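Local atomic coordinates of tRNA (guanine(26)-N(2))-dimethyltransferase (Pyrococcus horikoshii, PDB entry 2DUL), a protein that probably transfers two methyl groups from S-adenosyl-L-methionine to the N2 atom of guanine 26 in a number of tRNAs. Residues His133-Asp138 with Asp148-Ser153. Residues are numbered along the deposited sequence; the frame is centred on the assembly and turned at random.
Sequences HFIDLD and DTALRS
Ile135 and Leu137, on the strand of residues 134-137, face Ala150 and Ser153 on helix 148-153, which runs back nearly antiparallel (165°) with the two axes 9.3 Å apart. This is a strand and the helix after it in the Rossmann-like sheet of a class I methyltransferase, the first half of a beta-alpha-beta crossover that returns to the neighbouring parallel strand 158-164. Ala150 sits opposite Ile135, their CA atoms 7.2 Å apart, with its CB pointing toward the strand. The methyl CD1 of Leu137 meets Ala150 CB at 3.8 Å. Ile135 reaches further along the helix: with CG1 anti to its carbonyl carbon (chi1 -68°) and the chain then fully extended, CD1 arrives beside Ala150 O at 3.8 Å. No hydrogen bond joins the two segments; the buried contact is held by van der Waals packing, and Leu160 of strand 158-164 touches both Ile135 and Ala150. Alternate strand residues turn the other way, where Asp136 pairs with Arg61, a predicted S-adenosyl-L-methionine-binding residue, and with Arg228. Across the helix from the sheet, Arg152 NH2 bridges to Asp148 OD2 at 3.2 Å. Ser153 turns its hydroxyl to the carbonyl oxygen of Arg128, while its CB packs against Ile135 CD1 at 3.7 Å.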
ATOM      1  N   HIS A 133      16.283  -5.424  -2.705  1.00 16.93           N
ATOM      2  CA  HIS A 133      15.329  -5.985  -3.653  1.00 18.28           C
ATOM      3  C   HIS A 133      13.932  -5.557  -3.204  1.00 17.61           C
ATOM      4  O   HIS A 133      12.997  -5.507  -3.997  1.00 17.71           O
ATOM      5  CB  HIS A 133      15.423  -7.515  -3.665  1.00 21.43           C
ATOM      6  CG  HIS A 133      16.714  -8.034  -4.216  1.00 24.92           C
ATOM      7  ND1 HIS A 133      17.081  -7.863  -5.535  1.00 28.48           N
ATOM      8  CD2 HIS A 133      17.735  -8.698  -3.624  1.00 25.77           C
ATOM      9  CE1 HIS A 133      18.272  -8.399  -5.732  1.00 26.83           C
ATOM     10  NE2 HIS A 133      18.692  -8.912  -4.588  1.00 29.41           N
ATOM     11  N   PHE A 134      13.798  -5.260  -1.916  1.00 18.05           N
ATOM     12  CA  PHE A 134      12.518  -4.822  -1.373  1.00 18.27           C
ATOM     13  C   PHE A 134      12.730  -3.935  -0.160  1.00 17.52           C
ATOM     14  O   PHE A 134      13.545  -4.236   0.709  1.00 18.41           O
ATOM     15  CB  PHE A 134      11.641  -6.018  -0.971  1.00 19.43           C
ATOM     16  CG  PHE A 134      10.382  -5.630  -0.218  1.00 19.75           C
ATOM     17  CD1 PHE A 134       9.393  -4.856  -0.825  1.00 21.59           C
ATOM     18  CD2 PHE A 134      10.198  -6.021   1.106  1.00 21.20           C
ATOM     19  CE1 PHE A 134       8.237  -4.476  -0.119  1.00 20.69           C
ATOM     20  CE2 PHE A 134       9.047  -5.646   1.819  1.00 20.80           C
ATOM     21  CZ  PHE A 134       8.066  -4.872   1.204  1.00 19.70           C
ATOM     22  N   ILE A 135      12.001  -2.826  -0.123  1.00 19.13           N
ATOM     23  CA  ILE A 135      12.067  -1.903   1.001  1.00 17.13           C
ATOM     24  C   ILE A 135      10.631  -1.678   1.449  1.00 17.99           C
ATOM     25  O   ILE A 135       9.756  -1.422   0.624  1.00 20.63           O
ATOM     26  CB  ILE A 135      12.686  -0.531   0.608  1.00 17.29           C
ATOM     27  CG1 ILE A 135      14.172  -0.691   0.281  1.00 14.36           C
ATOM     28  CG2 ILE A 135      12.508   0.468   1.757  1.00 16.40           C
ATOM     29  CD1 ILE A 135      14.859   0.616  -0.128  1.00 16.55           C
ATOM     30  N   ASP A 136      10.386  -1.798   2.747  1.00 18.95           N
ATOM     31  CA  ASP A 136       9.051  -1.572   3.286  1.00 20.45           C
ATOM     32  C   ASP A 136       9.105  -0.320   4.162  1.00 19.38           C
ATOM     33  O   ASP A 136       9.786  -0.292   5.183  1.00 19.92           O
ATOM     34  CB  ASP A 136       8.584  -2.784   4.100  1.00 22.61           C
ATOM     35  CG  ASP A 136       7.076  -2.787   4.335  1.00 27.04           C
ATOM     36  OD1 ASP A 136       6.533  -3.846   4.719  1.00 28.11           O
ATOM     37  OD2 ASP A 136       6.434  -1.734   4.130  1.00 29.41           O
ATOM     38  N   LEU A 137       8.406   0.720   3.725  1.00 20.51           N
ATOM     39  CA  LEU A 137       8.344   1.992   4.435  1.00 24.15           C
ATOM     40  C   LEU A 137       7.032   2.066   5.188  1.00 25.27           C
ATOM     41  O   LEU A 137       5.973   2.239   4.577  1.00 25.57           O
ATOM     42  CB  LEU A 137       8.402   3.163   3.451  1.00 25.35           C
ATOM     43  CG  LEU A 137       9.684   3.432   2.672  1.00 27.31           C
ATOM     44  CD1 LEU A 137       9.505   4.718   1.854  1.00 25.69           C
ATOM     45  CD2 LEU A 137      10.854   3.577   3.648  1.00 29.30           C
ATOM     46  N   ASP A 138       7.104   1.951   6.508  1.00 28.07           N
ATOM     47  CA  ASP A 138       5.915   1.989   7.354  1.00 32.25           C
ATOM     48  C   ASP A 138       6.153   2.933   8.528  1.00 32.99           C
ATOM     49  O   ASP A 138       6.394   2.489   9.648  1.00 35.20           O
ATOM     50  CB  ASP A 138       5.617   0.581   7.875  1.00 36.43           C
ATOM     51  CG  ASP A 138       4.271   0.486   8.565  1.00 41.88           C
ATOM     52  OD1 ASP A 138       3.244   0.697   7.887  1.00 44.80           O
ATOM     53  OD2 ASP A 138       4.242   0.201   9.784  1.00 44.72           O
ATOM     54  N   ASP A 148      11.970   9.681  -1.488  1.00 15.67           N
ATOM     55  CA  ASP A 148      13.003   9.912  -2.492  1.00 16.73           C
ATOM     56  C   ASP A 148      14.241   9.054  -2.263  1.00 16.57           C
ATOM     57  O   ASP A 148      14.805   8.496  -3.211  1.00 16.41           O
ATOM     58  CB  ASP A 148      13.396  11.389  -2.547  1.00 17.35           C
ATOM     59  CG  ASP A 148      14.243  11.708  -3.768  1.00 19.29           C
ATOM     60  OD1 ASP A 148      13.746  11.510  -4.897  1.00 21.06           O
ATOM     61  OD2 ASP A 148      15.398  12.147  -3.604  1.00 20.49           O
ATOM     62  N   THR A 149      14.663   8.933  -1.011  1.00 16.25           N
ATOM     63  CA  THR A 149      15.840   8.128  -0.709  1.00 16.60           C
ATOM     64  C   THR A 149      15.555   6.642  -0.928  1.00 17.86           C
ATOM     65  O   THR A 149      16.418   5.903  -1.401  1.00 15.21           O
ATOM     66  CB  THR A 149      16.327   8.369   0.736  1.00 17.79           C
ATOM     67  OG1 THR A 149      16.541   9.774   0.933  1.00 17.95           O
ATOM     68  CG2 THR A 149      17.653   7.638   0.989  1.00 15.42           C
ATOM     69  N   ALA A 150      14.344   6.196  -0.598  1.00 17.01           N
ATOM     70  CA  ALA A 150      14.012   4.792  -0.806  1.00 16.74           C
ATOM     71  C   ALA A 150      14.089   4.472  -2.299  1.00 17.96           C
ATOM     72  O   ALA A 150      14.494   3.375  -2.688  1.00 18.14           O
ATOM     73  CB  ALA A 150      12.613   4.490  -0.278  1.00 16.09           C
ATOM     74  N   LEU A 151      13.707   5.437  -3.129  1.00 17.79           N
ATOM     75  CA  LEU A 151      13.726   5.253  -4.574  1.00 19.09           C
ATOM     76  C   LEU A 151      15.144   5.149  -5.130  1.00 19.54           C
ATOM     77  O   LEU A 151      15.333   4.738  -6.276  1.00 22.83           O
ATOM     78  CB  LEU A 151      12.966   6.389  -5.263  1.00 17.17           C
ATOM     79  CG  LEU A 151      11.444   6.254  -5.189  1.00 16.63           C
ATOM     80  CD1 LEU A 151      10.775   7.554  -5.619  1.00 17.90           C
ATOM     81  CD2 LEU A 151      10.998   5.093  -6.083  1.00 18.87           C
ATOM     82  N   ARG A 152      16.134   5.523  -4.320  1.00 18.02           N
ATOM     83  CA  ARG A 152      17.534   5.431  -4.722  1.00 18.15           C
ATOM     84  C   ARG A 152      18.199   4.210  -4.073  1.00 18.44           C
ATOM     85  O   ARG A 152      19.159   3.661  -4.610  1.00 18.23           O
ATOM     86  CB  ARG A 152      18.298   6.708  -4.332  1.00 18.78           C
ATOM     87  CG  ARG A 152      18.109   7.876  -5.298  1.00 20.48           C
ATOM     88  CD  ARG A 152      18.887   9.120  -4.872  1.00 20.00           C
ATOM     89  NE  ARG A 152      18.137   9.925  -3.910  1.00 22.60           N
ATOM     90  CZ  ARG A 152      18.428  10.041  -2.620  1.00 23.19           C
ATOM     91  NH1 ARG A 152      19.473   9.408  -2.102  1.00 23.70           N
ATOM     92  NH2 ARG A 152      17.652  10.779  -1.837  1.00 24.99           N
ATOM     93  N   SER A 153      17.675   3.792  -2.922  1.00 17.32           N
ATOM     94  CA  SER A 153      18.205   2.646  -2.180  1.00 17.25           C
ATOM     95  C   SER A 153      17.735   1.293  -2.740  1.00 17.39           C
ATOM     96  O   SER A 153      18.455   0.295  -2.657  1.00 19.10           O
ATOM     97  CB  SER A 153      17.802   2.758  -0.705  1.00 15.50           C
ATOM     98  OG  SER A 153      18.410   1.744   0.085  1.00 17.00           O
TER